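Local coordinates for protein UTP-glucose-1-phosphate uridylyltransferase 2 (PDB 3GUE) that probably makes UDP-glucose and diphosphate from UTP and alpha-D-glucose 1-phosphate, as a type 1 UDP-glucose pyrophosphorylase with a GT-A-like catalytic core, at residues E25-H30 against L321-L326; S379-L384 against K418-F423. All coordinates share one frame; numbering follows the deposited sequence.

Contact 1: E25-H30 against L321-L326; sequences EEKCIH and LGVLRL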
# COMPACT_ATOMS: atom_id res chain seq x y z
N GLU A 25 6.31 21.85 -2.76
CA GLU A 25 5.06 22.60 -2.79
C GLU A 25 4.87 23.33 -1.45
O GLU A 25 5.08 22.75 -0.38
CB GLU A 25 3.90 21.66 -3.14
CG GLU A 25 2.61 22.37 -3.51
CD GLU A 25 1.86 22.84 -2.29
OE1 GLU A 25 1.88 22.09 -1.29
OE2 GLU A 25 1.28 23.94 -2.31
N GLU A 26 4.53 24.62 -1.53
CA GLU A 26 4.28 25.50 -0.37
C GLU A 26 3.38 24.92 0.74
O GLU A 26 3.73 24.95 1.92
CB GLU A 26 3.73 26.86 -0.88
CG GLU A 26 2.44 27.39 -0.20
CD GLU A 26 1.30 27.71 -1.19
OE1 GLU A 26 1.55 27.90 -2.41
OE2 GLU A 26 0.12 27.79 -0.74
N LYS A 27 2.21 24.40 0.37
CA LYS A 27 1.30 23.83 1.38
C LYS A 27 1.88 22.57 2.02
O LYS A 27 1.67 22.34 3.19
CB LYS A 27 -0.11 23.60 0.85
CG LYS A 27 -0.92 24.86 0.68
CD LYS A 27 -1.45 25.44 1.99
CE LYS A 27 -2.35 26.63 1.68
NZ LYS A 27 -2.70 27.43 2.89
N CYS A 28 2.62 21.77 1.25
CA CYS A 28 3.30 20.59 1.81
C CYS A 28 4.33 20.99 2.88
O CYS A 28 4.41 20.38 3.96
CB CYS A 28 3.94 19.74 0.71
SG CYS A 28 5.07 18.48 1.36
N ILE A 29 5.12 22.03 2.59
CA ILE A 29 6.10 22.55 3.56
C ILE A 29 5.37 22.94 4.86
O ILE A 29 5.74 22.50 5.93
CB ILE A 29 6.95 23.72 2.99
CG1 ILE A 29 7.81 23.23 1.80
CG2 ILE A 29 7.83 24.36 4.10
CD1 ILE A 29 8.38 24.31 0.93
N HIS A 30 4.31 23.73 4.72
CA HIS A 30 3.47 24.16 5.84
C HIS A 30 2.90 22.99 6.69
O HIS A 30 3.01 23.01 7.91
CB HIS A 30 2.38 25.12 5.32
CG HIS A 30 1.32 25.46 6.31
ND1 HIS A 30 -0.01 25.57 5.97
CD2 HIS A 30 1.38 25.74 7.64
CE1 HIS A 30 -0.72 25.88 7.04
NE2 HIS A 30 0.10 25.99 8.06
N LEU A 321 -8.44 25.30 4.11
CA LEU A 321 -7.35 26.10 3.53
C LEU A 321 -6.17 25.23 3.08
O LEU A 321 -5.00 25.51 3.39
CB LEU A 321 -6.91 27.22 4.50
CG LEU A 321 -8.04 27.94 5.27
CD1 LEU A 321 -7.62 28.32 6.68
CD2 LEU A 321 -8.60 29.15 4.51
N GLY A 322 -6.49 24.17 2.34
CA GLY A 322 -5.51 23.21 1.83
C GLY A 322 -4.82 22.31 2.85
O GLY A 322 -3.90 21.58 2.49
N VAL A 323 -5.27 22.33 4.11
CA VAL A 323 -4.60 21.60 5.21
C VAL A 323 -5.51 20.58 5.92
O VAL A 323 -6.20 20.92 6.89
CB VAL A 323 -3.89 22.61 6.22
CG1 VAL A 323 -3.17 21.88 7.35
CG2 VAL A 323 -2.91 23.49 5.48
N LEU A 324 -5.51 19.33 5.42
CA LEU A 324 -6.22 18.23 6.11
C LEU A 324 -5.49 17.83 7.40
O LEU A 324 -4.26 17.75 7.43
CB LEU A 324 -6.35 16.98 5.22
CG LEU A 324 -7.21 17.10 3.96
CD1 LEU A 324 -7.23 15.78 3.20
CD2 LEU A 324 -8.64 17.58 4.26
N ARG A 325 -6.27 17.54 8.44
CA ARG A 325 -5.72 17.16 9.75
C ARG A 325 -5.48 15.66 9.81
O ARG A 325 -5.95 15.02 10.75
CB ARG A 325 -6.70 17.55 10.88
CG ARG A 325 -7.19 18.98 10.87
CD ARG A 325 -8.16 19.27 12.03
NE ARG A 325 -9.58 19.15 11.66
CZ ARG A 325 -10.31 18.04 11.78
NH1 ARG A 325 -9.77 16.93 12.27
NH2 ARG A 325 -11.58 18.04 11.41
N LEU A 326 -4.79 15.08 8.83
CA LEU A 326 -4.45 13.66 8.89
C LEU A 326 -3.45 13.42 10.02
O LEU A 326 -2.55 14.24 10.24
CB LEU A 326 -3.86 13.18 7.55
CG LEU A 326 -4.79 13.05 6.33
CD1 LEU A 326 -3.96 12.72 5.10
CD2 LEU A 326 -5.82 11.96 6.52
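The first turn of helix 26-40 meets the Schellman motif that closes helix 310-319, with Lys27 CA 6.9 Å from Gly322 CA as the nearest pair of alpha carbons. Leu321, at positive phi (60°), is the C-prime residue of that motif: Gly322 N bonds back to Met317 O, while the Leu321 carbonyl is turned to the lysine. Lys27 NZ donates to Leu321 O at 3.0 Å, with the donor tilted 33° from the carbonyl plane. The lysine chain bends at its second torsion (chi2 -76°) and then runs extended, which carries its ammonium group across to the loop and brings CE within 3.3 Å of the same oxygen. Next to this polar link, Val323 faces the helix. Its CG2 methyl, anti to its own carbonyl carbon, lies 3.6 Å from His30 CE1 and equally close to ND1, meeting the imidazole obliquely, and the two side chains cross at about a right angle. Lys27 CD adds a looser apolar contact to that methyl. The contact lies at the protein surface and joins an N-terminal helix to the loop that leads into strand 329-334. Cys28, whose side chain starts away from the loop, belongs to a pocket that holds a dithiol molecule, probably from the crystallisation liquor. Glu25 is the N-cap of the helix: its carboxylate takes Lys27 N on OE2 from above the carboxylate plane, and Cys28 N on the syn side of OE1 at 2.7 Å.

Contact 2: S379-L384 against K418-F423; sequences SDLLAL and KMIDGF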
# COMPACT_ATOMS: atom_id res chain seq x y z
N SER A 379 7.67 -12.32 1.47
CA SER A 379 6.70 -13.40 1.77
C SER A 379 5.39 -13.33 0.99
O SER A 379 4.90 -14.35 0.51
CB SER A 379 6.42 -13.61 3.28
OG SER A 379 6.26 -12.41 4.02
N ASP A 380 4.86 -12.11 0.86
CA ASP A 380 3.70 -11.81 0.04
C ASP A 380 3.98 -12.05 -1.43
O ASP A 380 3.13 -12.59 -2.17
CB ASP A 380 3.27 -10.35 0.20
CG ASP A 380 2.67 -10.02 1.57
OD1 ASP A 380 2.05 -10.87 2.22
OD2 ASP A 380 2.80 -8.85 1.99
N LEU A 381 5.17 -11.61 -1.84
CA LEU A 381 5.66 -11.73 -3.22
C LEU A 381 5.79 -13.17 -3.66
O LEU A 381 5.44 -13.50 -4.79
CB LEU A 381 7.01 -11.05 -3.39
CG LEU A 381 7.58 -11.07 -4.82
CD1 LEU A 381 6.61 -10.33 -5.77
CD2 LEU A 381 8.99 -10.45 -4.79
N LEU A 382 6.35 -14.00 -2.77
CA LEU A 382 6.38 -15.44 -2.94
C LEU A 382 4.99 -16.02 -3.23
O LEU A 382 4.84 -16.87 -4.15
CB LEU A 382 6.98 -16.13 -1.69
CG LEU A 382 6.91 -17.66 -1.56
CD1 LEU A 382 7.54 -18.34 -2.78
CD2 LEU A 382 7.62 -18.12 -0.25
N ALA A 383 3.99 -15.59 -2.44
CA ALA A 383 2.63 -16.12 -2.58
C ALA A 383 2.03 -15.68 -3.93
O ALA A 383 1.45 -16.51 -4.64
CB ALA A 383 1.71 -15.71 -1.42
N LEU A 384 2.28 -14.42 -4.30
CA LEU A 384 1.75 -13.89 -5.55
C LEU A 384 2.33 -14.58 -6.78
O LEU A 384 1.58 -14.92 -7.73
CB LEU A 384 1.99 -12.39 -5.65
CG LEU A 384 1.10 -11.67 -6.68
CD1 LEU A 384 -0.39 -11.81 -6.34
CD2 LEU A 384 1.46 -10.22 -6.71
N LYS A 418 14.17 -11.01 3.92
CA LYS A 418 13.43 -9.78 4.06
C LYS A 418 13.81 -8.89 2.88
O LYS A 418 12.94 -8.28 2.24
CB LYS A 418 13.69 -9.15 5.43
CG LYS A 418 13.44 -7.65 5.50
CD LYS A 418 13.22 -7.16 6.92
CE LYS A 418 12.75 -5.72 6.90
NZ LYS A 418 11.66 -5.49 5.89
N MET A 419 15.11 -8.86 2.58
CA MET A 419 15.63 -8.13 1.43
C MET A 419 15.49 -8.97 0.18
O MET A 419 15.64 -10.20 0.23
CB MET A 419 17.09 -7.75 1.67
CG MET A 419 17.37 -6.88 2.92
SD MET A 419 16.79 -5.15 2.87
CE MET A 419 15.19 -5.35 3.67
N ILE A 420 15.20 -8.32 -0.96
CA ILE A 420 14.86 -9.08 -2.18
C ILE A 420 16.02 -9.95 -2.64
O ILE A 420 15.81 -11.03 -3.20
CB ILE A 420 14.27 -8.21 -3.36
CG1 ILE A 420 14.02 -9.13 -4.57
CG2 ILE A 420 15.21 -7.12 -3.75
CD1 ILE A 420 12.71 -8.98 -5.28
N ASP A 421 17.24 -9.47 -2.39
CA ASP A 421 18.46 -10.22 -2.63
C ASP A 421 18.52 -11.55 -1.89
O ASP A 421 19.04 -12.54 -2.41
CB ASP A 421 19.66 -9.37 -2.19
CG ASP A 421 20.91 -9.79 -2.86
OD1 ASP A 421 20.95 -9.69 -4.11
OD2 ASP A 421 21.86 -10.22 -2.14
N GLY A 422 18.03 -11.57 -0.65
CA GLY A 422 18.00 -12.79 0.14
C GLY A 422 16.89 -13.71 -0.35
O GLY A 422 17.09 -14.94 -0.44
N PHE A 423 15.74 -13.10 -0.68
CA PHE A 423 14.55 -13.78 -1.20
C PHE A 423 14.88 -14.44 -2.51
O PHE A 423 14.32 -15.47 -2.84
CB PHE A 423 13.36 -12.81 -1.39
CG PHE A 423 12.17 -13.45 -2.10
CD1 PHE A 423 11.48 -14.53 -1.53
CD2 PHE A 423 11.73 -12.97 -3.34
CE1 PHE A 423 10.40 -15.15 -2.20
CE2 PHE A 423 10.65 -13.57 -4.01
CZ PHE A 423 9.98 -14.67 -3.43
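Two short helices, 378-385 and 420-427, pack through an apolar contact in the C-terminal part of the chain, where helix 378-385 also lies against strand 409-412 of the parallel sheet. Phe423 gives the contact its largest share of buried surface. Its CG stands anti to the backbone N (chi1 172°), which sends the ring out to the neighbouring helix, where two consecutive leucines receive it. Leu381 CD2 reaches Phe423 CE2 at 3.6 Å, and Leu382 CB lies 3.6 Å from Phe423 CE1, on the same side of the ring plane; both approach the ring obliquely. The outermost ring atom, Phe423 CZ, comes up to the backbone itself, 3.7 Å from Leu382 N. No hydrogen bond spans the two segments. The Phe423 side chain also touches Cys378 and Arg385 of helix 378-385, and Leu382 packs further on Ile410 and Leu434. The buried Leu381 side chain is about 7 Å from that of Lys96, a predicted UTP-binding residue, and about 12 Å from the bound UDP-glucose, so the contact lies near the nucleotide site but does not touch that ligand. At the start of helix 420-427, Ile420 reaches across with its terminal methyl, CD1, which lies 4.0 Å from Leu381 CD2.

The two contacts lie on opposite sides of the chain's centre, their own centres 36 Å apart, and share no helix or strand. Contact 1 is a surface junction between an N-terminal helix and a loop distant in sequence, with 290 residues between its segments; contact 2 is buried and joins helices separated by only 33. Chemistry follows place. At the surface, a lysine-to-carbonyl hydrogen bond does much of the joining, supplemented by apolar touches of one valine methyl on histidine and lysine, whereas in contact 2 two leucines, a phenylalanine and a partly exposed isoleucine meet without any polar bond. Each includes a helix's opening turn, and the areas buried, both sides summed, are similar, 165 and 183 Å².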